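Local coordinates for protein ferritin light chain (Trichoplusia ni, PDB 1Z6O) that probably stores iron in soluble, non-toxic form, with the light chains aiding nucleation of the ferric core in a shell of 12 light and 12 heavy chains, at residues Y5-L10 / L21-A26; E40-A45 / K100-Q105; L47-S52 / S85-I90; Y53-S58 / K74-L79. One frame throughout, in Å; residues are numbered along the deposited sequence.

Contact 1 of 4, residues Y5-L10 / L21-A26; sequences YNDVAL and LPRCNA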
loop_
_atom_site.group_PDB
_atom_site.type_symbol
_atom_site.label_atom_id
_atom_site.label_comp_id
_atom_site.label_asym_id
_atom_site.label_seq_id
_atom_site.Cartn_x
_atom_site.Cartn_y
_atom_site.Cartn_z
ATOM N N TYR A 5 5.540 -10.731 59.126
ATOM C CA TYR A 5 4.200 -10.473 59.656
ATOM C C TYR A 5 4.223 -10.354 61.186
ATOM O O TYR A 5 3.597 -9.465 61.763
ATOM C CB TYR A 5 3.254 -11.604 59.258
ATOM C CG TYR A 5 1.804 -11.344 59.586
ATOM C CD1 TYR A 5 1.062 -10.428 58.846
ATOM C CD2 TYR A 5 1.155 -12.055 60.601
ATOM C CE1 TYR A 5 -0.292 -10.227 59.091
ATOM C CE2 TYR A 5 -0.208 -11.861 60.859
ATOM C CZ TYR A 5 -0.925 -10.945 60.093
ATOM O OH TYR A 5 -2.274 -10.752 60.299
ATOM N N ASN A 6 4.935 -11.258 61.846
ATOM C CA ASN A 6 5.016 -11.198 63.303
ATOM C C ASN A 6 5.758 -9.934 63.757
ATOM O O ASN A 6 5.401 -9.338 64.771
ATOM C CB ASN A 6 5.712 -12.435 63.867
ATOM C CG ASN A 6 5.692 -12.456 65.390
ATOM O OD1 ASN A 6 4.620 -12.402 66.004
ATOM N ND2 ASN A 6 6.871 -12.519 66.005
ATOM N N ASP A 7 6.787 -9.520 63.020
ATOM C CA ASP A 7 7.509 -8.292 63.379
ATOM C C ASP A 7 6.552 -7.106 63.295
ATOM O O ASP A 7 6.580 -6.209 64.139
ATOM C CB ASP A 7 8.684 -8.029 62.429
ATOM C CG ASP A 7 9.886 -8.913 62.717
ATOM O OD1 ASP A 7 10.839 -8.885 61.907
ATOM O OD2 ASP A 7 9.888 -9.626 63.746
ATOM N N VAL A 8 5.709 -7.092 62.266
ATOM C CA VAL A 8 4.754 -6.001 62.114
ATOM C C VAL A 8 3.746 -5.988 63.270
ATOM O O VAL A 8 3.460 -4.934 63.838
ATOM C CB VAL A 8 3.993 -6.103 60.768
ATOM C CG1 VAL A 8 2.818 -5.117 60.749
ATOM C CG2 VAL A 8 4.950 -5.775 59.612
ATOM N N ALA A 9 3.214 -7.156 63.612
ATOM C CA ALA A 9 2.240 -7.265 64.702
ATOM C C ALA A 9 2.837 -6.726 66.001
ATOM O O ALA A 9 2.181 -5.990 66.733
ATOM C CB ALA A 9 1.811 -8.725 64.885
ATOM N N LEU A 10 4.083 -7.085 66.280
ATOM C CA LEU A 10 4.750 -6.622 67.489
ATOM C C LEU A 10 5.034 -5.119 67.464
ATOM O O LEU A 10 4.623 -4.394 68.366
ATOM C CB LEU A 10 6.062 -7.383 67.696
ATOM C CG LEU A 10 5.930 -8.883 67.995
ATOM C CD1 LEU A 10 7.306 -9.535 68.032
ATOM C CD2 LEU A 10 5.211 -9.077 69.323
ATOM N N LEU A 21 11.369 -4.022 62.104
ATOM C CA LEU A 21 11.010 -5.007 61.081
ATOM C C LEU A 21 12.222 -5.722 60.478
ATOM O O LEU A 21 12.394 -5.756 59.259
ATOM C CB LEU A 21 10.204 -4.331 59.963
ATOM C CG LEU A 21 8.982 -3.530 60.426
ATOM C CD1 LEU A 21 8.227 -3.024 59.202
ATOM C CD2 LEU A 21 8.069 -4.395 61.290
ATOM N N PRO A 22 13.063 -6.332 61.325
ATOM C CA PRO A 22 14.249 -7.034 60.822
ATOM C C PRO A 22 13.978 -8.163 59.826
ATOM O O PRO A 22 14.810 -8.431 58.963
ATOM C CB PRO A 22 14.936 -7.521 62.105
ATOM C CG PRO A 22 13.797 -7.691 63.063
ATOM C CD PRO A 22 12.942 -6.472 62.788
ATOM N N ARG A 23 12.825 -8.821 59.924
ATOM C CA ARG A 23 12.517 -9.904 58.994
ATOM C C ARG A 23 11.830 -9.451 57.711
ATOM O O ARG A 23 11.531 -10.270 56.841
ATOM C CB ARG A 23 11.659 -10.977 59.667
ATOM C CG ARG A 23 12.474 -12.157 60.189
ATOM C CD ARG A 23 13.430 -11.723 61.285
ATOM N NE ARG A 23 12.697 -11.167 62.417
ATOM C CZ ARG A 23 13.211 -10.980 63.631
ATOM N NH1 ARG A 23 14.474 -11.304 63.881
ATOM N NH2 ARG A 23 12.453 -10.475 64.598
ATOM N N CYS A 24 11.565 -8.156 57.589
ATOM C CA CYS A 24 10.922 -7.667 56.378
ATOM C C CYS A 24 12.015 -7.213 55.414
ATOM O O CYS A 24 12.290 -6.025 55.264
ATOM C CB CYS A 24 9.983 -6.510 56.706
ATOM S SG CYS A 24 8.652 -6.960 57.877
ATOM N N ASN A 25 12.681 -8.183 54.814
ATOM C CA ASN A 25 13.736 -7.905 53.855
ATOM C C ASN A 25 13.606 -9.006 52.821
ATOM O O ASN A 25 12.690 -9.825 52.919
ATOM C CB ASN A 25 15.116 -7.882 54.541
ATOM C CG ASN A 25 15.471 -9.185 55.252
ATOM O OD1 ASN A 25 16.376 -9.204 56.085
ATOM N ND2 ASN A 25 14.796 -10.267 54.919
ATOM N N ALA A 26 14.498 -9.043 51.840
ATOM C CA ALA A 26 14.387 -10.046 50.786
ATOM C C ALA A 26 15.189 -11.320 51.046
ATOM O O ALA A 26 15.364 -12.135 50.147
ATOM C CB ALA A 26 14.814 -9.423 49.448
#
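Three bonds from a single residue, Arg23, converge on the carboxylate of Asp7, which the short helix 4-11 presents to the loop behind it. Asp7 OD2 meets Arg23 NH2 at 2.8 Å in a nearly straight salt bridge (168° at the hydrogen), offering its syn lone pair to a donor whose guanidinium plane it lies in. Asp7 OD1 takes the backbone N of Arg23 almost along its C-O axis, at 2.8 Å. A weak third bond, from Arg23 NE, reaches the same OD1 at 3.0 Å; the two flat groups are turned 48° against each other, so the pair is no flat two-pronged fork. Bends at chi2 and chi3 fold the Arg23 chain back, letting its side chain and its own backbone share one oxygen, and Pro22 CG covers one guanidinium face from 3.4 Å above it. The backbone N-H of Arg23 belongs to the type I turn Leu21-Cys24. Beside the salt bridge, Leu21 CD2 lies 3.8 Å from Val8 CG2, with Cys24 SG beside the same methyl. The disulfide from Cys24 to Cys4 fastens this turn to the start of the helix, and a second light-chain subunit closes over it, its Ala127 on Val8 and its Thr182 on Cys24. An alanine in place of Asp7 would remove all three bonds and would probably leave the turn and the Arg23 charge less firmly placed. With a guanidinium and an amide N-H directed at it, the buried carboxylate is likely to stay ionised; the turn is held by charge pairing as well as disulfide.

Contact 2 of 4, residues E40-A45 / K100-Q105; sequences ELQAYA and KMNFDQ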
loop_
_atom_site.group_PDB
_atom_site.type_symbol
_atom_site.label_atom_id
_atom_site.label_comp_id
_atom_site.label_asym_id
_atom_site.label_seq_id
_atom_site.Cartn_x
_atom_site.Cartn_y
_atom_site.Cartn_z
ATOM N N GLU A 40 31.067 -14.798 48.342
ATOM C CA GLU A 40 31.724 -15.170 47.080
ATOM C C GLU A 40 31.067 -14.454 45.890
ATOM O O GLU A 40 31.749 -14.070 44.943
ATOM C CB GLU A 40 31.658 -16.685 46.850
ATOM C CG GLU A 40 32.589 -17.470 47.765
ATOM C CD GLU A 40 34.057 -17.136 47.532
ATOM O OE1 GLU A 40 34.823 -17.152 48.521
ATOM O OE2 GLU A 40 34.451 -16.870 46.369
ATOM N N LEU A 41 29.749 -14.279 45.935
ATOM C CA LEU A 41 29.074 -13.591 44.836
ATOM C C LEU A 41 29.552 -12.137 44.784
ATOM O O LEU A 41 29.773 -11.581 43.706
ATOM C CB LEU A 41 27.556 -13.657 45.015
ATOM C CG LEU A 41 26.766 -13.235 43.766
ATOM C CD1 LEU A 41 27.076 -14.209 42.611
ATOM C CD2 LEU A 41 25.262 -13.220 44.077
ATOM N N GLN A 42 29.721 -11.511 45.948
ATOM C CA GLN A 42 30.221 -10.137 45.977
ATOM C C GLN A 42 31.637 -10.084 45.402
ATOM O O GLN A 42 31.968 -9.179 44.633
ATOM C CB GLN A 42 30.245 -9.598 47.410
ATOM C CG GLN A 42 28.860 -9.382 48.012
ATOM C CD GLN A 42 28.943 -8.950 49.464
ATOM O OE1 GLN A 42 29.717 -8.068 49.803
ATOM N NE2 GLN A 42 28.141 -9.561 50.318
ATOM N N ALA A 43 32.483 -11.038 45.785
ATOM C CA ALA A 43 33.854 -11.063 45.268
ATOM C C ALA A 43 33.868 -11.353 43.757
ATOM O O ALA A 43 34.813 -10.992 43.060
ATOM C CB ALA A 43 34.699 -12.129 46.020
ATOM N N TYR A 44 32.828 -12.013 43.257
ATOM C CA TYR A 44 32.744 -12.331 41.825
ATOM C C TYR A 44 32.450 -11.043 41.038
ATOM O O TYR A 44 32.942 -10.866 39.921
ATOM C CB TYR A 44 31.643 -13.380 41.584
ATOM C CG TYR A 44 31.755 -14.125 40.257
ATOM C CD1 TYR A 44 33.004 -14.504 39.742
ATOM C CD2 TYR A 44 30.613 -14.526 39.568
ATOM C CE1 TYR A 44 33.103 -15.280 38.572
ATOM C CE2 TYR A 44 30.698 -15.296 38.396
ATOM C CZ TYR A 44 31.945 -15.670 37.910
ATOM O OH TYR A 44 32.023 -16.444 36.762
ATOM N N ALA A 45 31.651 -10.142 41.613
ATOM C CA ALA A 45 31.378 -8.864 40.948
ATOM C C ALA A 45 32.703 -8.097 40.884
ATOM O O ALA A 45 33.027 -7.458 39.886
ATOM C CB ALA A 45 30.351 -8.047 41.746
ATOM N N LYS A 100 24.060 -6.814 50.653
ATOM C CA LYS A 100 24.560 -5.529 50.199
ATOM C C LYS A 100 25.953 -5.754 49.657
ATOM O O LYS A 100 26.708 -6.583 50.165
ATOM C CB LYS A 100 24.569 -4.497 51.322
ATOM C CG LYS A 100 25.573 -4.700 52.405
ATOM C CD LYS A 100 25.503 -3.509 53.354
ATOM C CE LYS A 100 26.361 -3.716 54.588
ATOM N NZ LYS A 100 26.135 -2.635 55.590
ATOM N N MET A 101 26.281 -5.023 48.608
ATOM C CA MET A 101 27.567 -5.163 47.958
ATOM C C MET A 101 28.689 -4.535 48.776
ATOM O O MET A 101 28.548 -3.438 49.291
ATOM C CB MET A 101 27.495 -4.518 46.571
ATOM C CG MET A 101 28.780 -4.586 45.776
ATOM S SD MET A 101 29.283 -6.304 45.452
ATOM C CE MET A 101 30.950 -6.028 44.932
ATOM N N ASN A 102 29.800 -5.251 48.897
ATOM C CA ASN A 102 30.979 -4.755 49.614
ATOM C C ASN A 102 32.100 -4.858 48.577
ATOM O O ASN A 102 32.486 -5.958 48.196
ATOM C CB ASN A 102 31.269 -5.664 50.815
ATOM C CG ASN A 102 32.599 -5.355 51.484
ATOM O OD1 ASN A 102 33.370 -4.506 51.025
ATOM N ND2 ASN A 102 32.881 -6.060 52.573
ATOM N N PHE A 103 32.623 -3.727 48.116
ATOM C CA PHE A 103 33.661 -3.767 47.090
ATOM C C PHE A 103 35.046 -4.214 47.537
ATOM O O PHE A 103 35.964 -4.295 46.722
ATOM C CB PHE A 103 33.765 -2.413 46.381
ATOM C CG PHE A 103 32.550 -2.080 45.557
ATOM C CD1 PHE A 103 31.435 -1.502 46.146
ATOM C CD2 PHE A 103 32.508 -2.396 44.206
ATOM C CE1 PHE A 103 30.282 -1.240 45.397
ATOM C CE2 PHE A 103 31.360 -2.137 43.447
ATOM C CZ PHE A 103 30.250 -1.558 44.046
ATOM N N ASP A 104 35.201 -4.512 48.818
ATOM C CA ASP A 104 36.497 -4.971 49.301
ATOM C C ASP A 104 36.409 -6.426 49.757
ATOM O O ASP A 104 37.275 -6.907 50.482
ATOM C CB ASP A 104 36.972 -4.108 50.467
ATOM C CG ASP A 104 38.498 -4.012 50.537
ATOM O OD1 ASP A 104 39.187 -4.929 50.032
ATOM O OD2 ASP A 104 39.010 -3.016 51.100
ATOM N N GLN A 105 35.364 -7.128 49.332
ATOM C CA GLN A 105 35.194 -8.520 49.730
ATOM C C GLN A 105 36.145 -9.416 48.956
ATOM O O GLN A 105 36.264 -9.309 47.740
ATOM C CB GLN A 105 33.752 -8.978 49.486
ATOM C CG GLN A 105 33.492 -10.406 49.926
ATOM C CD GLN A 105 33.767 -10.608 51.413
ATOM O OE1 GLN A 105 33.164 -9.947 52.251
ATOM N NE2 GLN A 105 34.684 -11.520 51.740
HETATM O O HOH W 1 30.960 -8.651 52.423
#
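Gln42 OE1 is gripped twice: by the backbone N of Asn102 at 3.0 Å, a weak bond bent to 121°, and by a water 3.0 Å from OE1. Gln42 projects from helix 37-61 of the ferritin four-helix bundle, and the segment 100-105 belongs to the long connection from helix 70-96 to helix 122-148, which here passes over helix 37-61. The Gln42 chain is extended beyond CG and so reaches right across to the loop, where NE2 has a weak bond to Asp99. The water ties three side chains together, accepting from Asn102 ND2 and lying 2.6 Å from Gln105 OE1. Asn102 also stiffens its own loop: its OD1 accepts Asp104 N at 2.9 Å, forming an Asx turn, with the donor well above the carbonyl plane. Below this polar patch the contact turns apolar, Gln42 CB resting 4.1 Å from Gln105 CB. Glu40, at the start of the helical segment, binds the loop further on, through Thr108 N and Ser107 OG. A heavy chain packs on the loop, its Ala44 on Met101 and its Ala41 on Phe103. Met101 runs past Gln42 in the opposite direction, CG anti to its backbone N and the chain bent at chi2 (61°), so that SD lies beside Gln42 CB and the terminal CE of Met101 rests against both Gln42 O and Ala45 CB, 3.8 Å from the latter.

Contact 3 of 4, residues L47-S52 / S85-I90; sequences LHLERS and SKTIDI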
loop_
_atom_site.group_PDB
_atom_site.type_symbol
_atom_site.label_atom_id
_atom_site.label_comp_id
_atom_site.label_asym_id
_atom_site.label_seq_id
_atom_site.Cartn_x
_atom_site.Cartn_y
_atom_site.Cartn_z
ATOM N N LEU A 47 35.746 -9.333 40.809
ATOM C CA LEU A 47 36.648 -9.929 39.818
ATOM C C LEU A 47 36.261 -9.449 38.410
ATOM O O LEU A 47 37.131 -9.114 37.602
ATOM C CB LEU A 47 36.587 -11.464 39.887
ATOM C CG LEU A 47 37.460 -12.250 38.891
ATOM C CD1 LEU A 47 38.939 -11.874 39.056
ATOM C CD2 LEU A 47 37.262 -13.753 39.137
ATOM N N HIS A 48 34.963 -9.410 38.110
ATOM C CA HIS A 48 34.541 -8.940 36.788
ATOM C C HIS A 48 34.906 -7.471 36.607
ATOM O O HIS A 48 35.298 -7.054 35.525
ATOM C CB HIS A 48 33.025 -9.097 36.582
ATOM C CG HIS A 48 32.608 -10.482 36.188
ATOM N ND1 HIS A 48 32.394 -11.488 37.107
ATOM C CD2 HIS A 48 32.385 -11.031 34.967
ATOM C CE1 HIS A 48 32.054 -12.597 36.470
ATOM N NE2 HIS A 48 32.043 -12.346 35.171
ATOM N N LEU A 49 34.767 -6.686 37.668
ATOM C CA LEU A 49 35.081 -5.259 37.584
ATOM C C LEU A 49 36.559 -5.059 37.246
ATOM O O LEU A 49 36.912 -4.285 36.350
ATOM C CB LEU A 49 34.743 -4.583 38.922
ATOM C CG LEU A 49 35.091 -3.097 39.068
ATOM C CD1 LEU A 49 34.409 -2.277 37.955
ATOM C CD2 LEU A 49 34.630 -2.620 40.454
ATOM N N GLU A 50 37.426 -5.761 37.966
ATOM C CA GLU A 50 38.861 -5.664 37.729
ATOM C C GLU A 50 39.204 -6.138 36.324
ATOM O O GLU A 50 39.974 -5.489 35.613
ATOM C CB GLU A 50 39.632 -6.508 38.761
ATOM C CG GLU A 50 39.403 -6.008 40.189
ATOM C CD GLU A 50 39.911 -6.964 41.270
ATOM O OE1 GLU A 50 40.026 -8.185 41.001
ATOM O OE2 GLU A 50 40.167 -6.486 42.400
ATOM N N ARG A 51 38.647 -7.272 35.915
ATOM C CA ARG A 51 38.948 -7.764 34.576
ATOM C C ARG A 51 38.404 -6.843 33.487
ATOM O O ARG A 51 39.029 -6.731 32.430
ATOM C CB ARG A 51 38.400 -9.183 34.361
ATOM C CG ARG A 51 39.122 -10.255 35.163
ATOM C CD ARG A 51 40.628 -10.273 34.882
ATOM N NE ARG A 51 41.273 -11.351 35.631
ATOM C CZ ARG A 51 42.523 -11.315 36.078
ATOM N NH1 ARG A 51 43.283 -10.249 35.855
ATOM N NH2 ARG A 51 43.010 -12.344 36.763
ATOM N N SER A 52 37.262 -6.182 33.721
ATOM C CA SER A 52 36.743 -5.298 32.677
ATOM C C SER A 52 37.777 -4.226 32.355
ATOM O O SER A 52 38.005 -3.911 31.186
ATOM C CB SER A 52 35.399 -4.638 33.064
ATOM O OG SER A 52 35.539 -3.659 34.079
ATOM N N SER A 85 29.280 -5.059 32.117
ATOM C CA SER A 85 27.855 -5.323 32.214
ATOM C C SER A 85 27.558 -6.398 33.280
ATOM O O SER A 85 26.582 -6.289 34.031
ATOM C CB SER A 85 27.334 -5.759 30.834
ATOM O OG SER A 85 25.979 -6.133 30.914
ATOM N N LYS A 86 28.393 -7.430 33.352
ATOM C CA LYS A 86 28.197 -8.490 34.348
ATOM C C LYS A 86 28.439 -7.975 35.761
ATOM O O LYS A 86 27.826 -8.450 36.714
ATOM C CB LYS A 86 29.138 -9.673 34.091
ATOM C CG LYS A 86 28.768 -10.519 32.862
ATOM C CD LYS A 86 27.368 -11.103 32.984
ATOM C CE LYS A 86 27.012 -11.967 31.765
ATOM N NZ LYS A 86 25.620 -12.523 31.809
ATOM N N THR A 87 29.356 -7.026 35.904
ATOM C CA THR A 87 29.635 -6.455 37.220
ATOM C C THR A 87 28.339 -5.853 37.772
ATOM O O THR A 87 27.957 -6.095 38.919
ATOM C CB THR A 87 30.696 -5.326 37.138
ATOM O OG1 THR A 87 31.944 -5.873 36.694
ATOM C CG2 THR A 87 30.907 -4.681 38.515
ATOM N N ILE A 88 27.660 -5.064 36.947
ATOM C CA ILE A 88 26.427 -4.427 37.388
ATOM C C ILE A 88 25.329 -5.462 37.637
ATOM O O ILE A 88 24.579 -5.365 38.612
ATOM C CB ILE A 88 25.974 -3.370 36.359
ATOM C CG1 ILE A 88 26.975 -2.200 36.378
ATOM C CG2 ILE A 88 24.561 -2.855 36.698
ATOM C CD1 ILE A 88 26.785 -1.209 35.228
ATOM N N ASP A 89 25.247 -6.460 36.768
ATOM C CA ASP A 89 24.247 -7.509 36.931
ATOM C C ASP A 89 24.446 -8.274 38.250
ATOM O O ASP A 89 23.477 -8.574 38.950
ATOM C CB ASP A 89 24.313 -8.502 35.763
ATOM C CG ASP A 89 23.129 -9.468 35.764
ATOM O OD1 ASP A 89 23.312 -10.667 36.067
ATOM O OD2 ASP A 89 22.003 -9.014 35.477
ATOM N N ILE A 90 25.690 -8.596 38.592
ATOM C CA ILE A 90 25.940 -9.324 39.843
ATOM C C ILE A 90 25.603 -8.453 41.052
ATOM O O ILE A 90 25.024 -8.931 42.027
ATOM C CB ILE A 90 27.410 -9.794 39.932
ATOM C CG1 ILE A 90 27.684 -10.833 38.836
ATOM C CG2 ILE A 90 27.688 -10.428 41.321
ATOM C CD1 ILE A 90 29.191 -11.042 38.557
#
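This is an antiparallel helix-helix packing contact near the middle of the ferritin four-helix bundle, where segments 47-52 and 85-90, of helix 37-61 and helix 70-96, run at 162° with their axes 8.3 Å apart. His48, with CG anti to its carbonyl carbon, lays its imidazole against two side chains of the partner, which meet it from the same side: Lys86 CB approaches CD2 of His48 to 3.6 Å, and Ile90 CD1 comes to 3.5 Å from His48 ND1. That nitrogen is hydrogen-bonded to the carbonyl of Tyr44, one turn back, which fixes the ring's rotation. Thr87 turns OG1 to the backbone opposite, 3.3 Å from Leu49 CA, while its CG2 lies 3.9 Å from Leu49 CB; OG1 is hydrogen-bonded within its own helix, to Ala83 O. An alanine at His48 would remove the ring and is likely to loosen the packing of Ile90 and the aliphatic start of Lys86. The polar end of Lys86 leads off to Glu166 O and a cation-pi contact with Phe167, so helix 157-190 covers one side, while Leu136 of helix 122-148 packs on His48 and Leu40 of a heavy chain meets Thr87.

Contact 4 of 4, residues Y53-S58 / K74-L79; sequences YDYLLS and KLFKKL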
loop_
_atom_site.group_PDB
_atom_site.type_symbol
_atom_site.label_atom_id
_atom_site.label_comp_id
_atom_site.label_asym_id
_atom_site.label_seq_id
_atom_site.Cartn_x
_atom_site.Cartn_y
_atom_site.Cartn_z
ATOM N N TYR A 53 38.413 -3.670 33.381
ATOM C CA TYR A 53 39.426 -2.647 33.141
ATOM C C TYR A 53 40.739 -3.235 32.597
ATOM O O TYR A 53 41.421 -2.576 31.816
ATOM C CB TYR A 53 39.632 -1.789 34.410
ATOM C CG TYR A 53 38.588 -0.684 34.485
ATOM C CD1 TYR A 53 37.561 -0.702 35.442
ATOM C CD2 TYR A 53 38.608 0.364 33.564
ATOM C CE1 TYR A 53 36.581 0.308 35.471
ATOM C CE2 TYR A 53 37.640 1.366 33.583
ATOM C CZ TYR A 53 36.637 1.337 34.533
ATOM O OH TYR A 53 35.715 2.357 34.540
ATOM N N ASP A 54 41.092 -4.468 32.969
ATOM C CA ASP A 54 42.297 -5.095 32.395
ATOM C C ASP A 54 42.078 -5.255 30.876
ATOM O O ASP A 54 42.952 -4.952 30.064
ATOM C CB ASP A 54 42.548 -6.509 32.959
ATOM C CG ASP A 54 43.026 -6.504 34.401
ATOM O OD1 ASP A 54 43.641 -5.505 34.820
ATOM O OD2 ASP A 54 42.801 -7.513 35.109
ATOM N N TYR A 55 40.909 -5.763 30.497
ATOM C CA TYR A 55 40.597 -5.962 29.079
ATOM C C TYR A 55 40.558 -4.622 28.339
ATOM O O TYR A 55 40.945 -4.531 27.172
ATOM C CB TYR A 55 39.243 -6.671 28.929
ATOM C CG TYR A 55 39.239 -8.099 29.458
ATOM C CD1 TYR A 55 38.090 -8.639 30.022
ATOM C CD2 TYR A 55 40.375 -8.912 29.360
ATOM C CE1 TYR A 55 38.057 -9.963 30.480
ATOM C CE2 TYR A 55 40.356 -10.245 29.816
ATOM C CZ TYR A 55 39.186 -10.756 30.371
ATOM O OH TYR A 55 39.124 -12.064 30.810
ATOM N N LEU A 56 40.067 -3.588 29.010
ATOM C CA LEU A 56 40.007 -2.271 28.387
ATOM C C LEU A 56 41.424 -1.792 28.051
ATOM O O LEU A 56 41.655 -1.216 26.985
ATOM C CB LEU A 56 39.312 -1.271 29.326
ATOM C CG LEU A 56 39.189 0.143 28.744
ATOM C CD1 LEU A 56 38.309 0.084 27.502
ATOM C CD2 LEU A 56 38.570 1.087 29.767
ATOM N N LEU A 57 42.378 -2.029 28.950
ATOM C CA LEU A 57 43.760 -1.617 28.697
ATOM C C LEU A 57 44.363 -2.426 27.545
ATOM O O LEU A 57 45.147 -1.893 26.764
ATOM C CB LEU A 57 44.615 -1.759 29.966
ATOM C CG LEU A 57 44.203 -0.803 31.105
ATOM C CD1 LEU A 57 45.040 -1.102 32.347
ATOM C CD2 LEU A 57 44.389 0.651 30.673
ATOM N N SER A 58 44.021 -3.708 27.439
ATOM C CA SER A 58 44.517 -4.504 26.310
ATOM C C SER A 58 43.911 -3.961 25.014
ATOM O O SER A 58 44.595 -3.880 23.994
ATOM C CB SER A 58 44.137 -5.985 26.454
ATOM O OG SER A 58 44.917 -6.609 27.458
ATOM N N LYS A 74 39.160 -5.032 19.083
ATOM C CA LYS A 74 37.719 -5.270 19.148
ATOM C C LYS A 74 37.404 -6.472 20.053
ATOM O O LYS A 74 36.411 -6.471 20.791
ATOM C CB LYS A 74 37.185 -5.538 17.738
ATOM C CG LYS A 74 35.681 -5.700 17.646
ATOM C CD LYS A 74 35.265 -5.957 16.194
ATOM C CE LYS A 74 33.752 -6.010 16.054
ATOM N NZ LYS A 74 33.340 -6.345 14.662
ATOM N N LEU A 75 38.245 -7.501 19.983
ATOM C CA LEU A 75 38.059 -8.695 20.808
ATOM C C LEU A 75 38.121 -8.304 22.288
ATOM O O LEU A 75 37.256 -8.686 23.086
ATOM C CB LEU A 75 39.153 -9.733 20.488
ATOM C CG LEU A 75 39.134 -11.074 21.249
ATOM C CD1 LEU A 75 39.958 -12.121 20.495
ATOM C CD2 LEU A 75 39.710 -10.886 22.644
ATOM N N PHE A 76 39.139 -7.533 22.658
ATOM C CA PHE A 76 39.275 -7.122 24.053
ATOM C C PHE A 76 38.231 -6.117 24.499
ATOM O O PHE A 76 37.811 -6.126 25.651
ATOM C CB PHE A 76 40.676 -6.576 24.318
ATOM C CG PHE A 76 41.695 -7.654 24.508
ATOM C CD1 PHE A 76 42.606 -7.964 23.501
ATOM C CD2 PHE A 76 41.710 -8.400 25.689
ATOM C CE1 PHE A 76 43.525 -9.012 23.665
ATOM C CE2 PHE A 76 42.622 -9.445 25.868
ATOM C CZ PHE A 76 43.531 -9.751 24.850
ATOM N N LYS A 77 37.802 -5.254 23.588
ATOM C CA LYS A 77 36.785 -4.271 23.933
ATOM C C LYS A 77 35.475 -5.002 24.254
ATOM O O LYS A 77 34.738 -4.633 25.179
ATOM C CB LYS A 77 36.604 -3.301 22.762
ATOM C CG LYS A 77 35.458 -2.319 22.922
ATOM C CD LYS A 77 35.624 -1.445 24.139
ATOM C CE LYS A 77 34.525 -0.385 24.158
ATOM N NZ LYS A 77 34.431 0.260 25.479
ATOM N N LYS A 78 35.181 -6.049 23.493
ATOM C CA LYS A 78 33.968 -6.824 23.739
ATOM C C LYS A 78 34.063 -7.538 25.098
ATOM O O LYS A 78 33.094 -7.562 25.861
ATOM C CB LYS A 78 33.754 -7.840 22.617
ATOM C CG LYS A 78 32.517 -8.701 22.812
ATOM C CD LYS A 78 32.246 -9.569 21.590
ATOM C CE LYS A 78 30.993 -10.414 21.788
ATOM N NZ LYS A 78 30.707 -11.273 20.604
ATOM N N LEU A 79 35.215 -8.132 25.396
ATOM C CA LEU A 79 35.409 -8.790 26.695
ATOM C C LEU A 79 35.254 -7.768 27.830
ATOM O O LEU A 79 34.690 -8.075 28.883
ATOM C CB LEU A 79 36.806 -9.417 26.787
ATOM C CG LEU A 79 37.062 -10.658 25.920
ATOM C CD1 LEU A 79 38.490 -11.150 26.160
ATOM C CD2 LEU A 79 36.054 -11.758 26.268
#
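Segments 53-58 and 74-79 pass antiparallel at 162°, their axes only 7.7 Å apart, with Tyr55 level with Phe76. They belong to the first two long helices of the ferritin four-helix bundle, close to the short connection that joins helix 37-61 to helix 70-96. Tyr55, CG anti to its carbonyl carbon, points its ring past Leu79 toward helix 122-148, and Leu79 CB rides over one ring face. This CH-pi contact puts Leu79 CB 4.0 Å from the ring centroid of Tyr55, offset toward the CG-CD1 side. The Tyr55 hydroxyl is hydrogen-bonded to Thr132 there. Tyr55 and Phe76 cross at about a right angle, and CD2 of Tyr55 comes in the Phe76 ring plane, at its edge, 3.9 Å from Phe76 CD2. Backbone joins in as well: Phe76 CB lies 3.5 Å from Tyr55 O, a close fit of the helix surfaces. On the side facing a heavy chain, Leu56 CD1 loosely approaches Lys77 NZ, which is salt-bridged to Asp81, and Met72 of that chain packs on both residues. Ser58 OG is hydrogen-bonded to the hydroxyl of Tyr116, which leaves its methylene for the Phe76 ring. The Phe76 ring is clasped on both faces: Ser58 CB stands 3.6 Å from its centroid on one, nearly along the normal (16° off), and Leu75 CD2 sits over the centre of the other.

Overall arrangement
Contacts 2, 3 and 4 follow one another along helix 37-61, and contacts 3 and 4 also share helix 70-96. Their centres step by 10 Å, then by 13 Å. Along the chain they are nested, contact 4 inside contact 3 and contact 3 inside the loop closed by contact 2. Contacts 2 and 3 touch, Ile90 packing on Leu41 and Ala45. Contact 1 closes before the bundle begins; its centre lies 26 Å from that of contact 2 and 46 Å from that of contact 4. The disulfide-bearing extension thus stands apart from the bundle, packed mainly against another light chain and also meeting a heavy chain, as contacts 2 to 4 do.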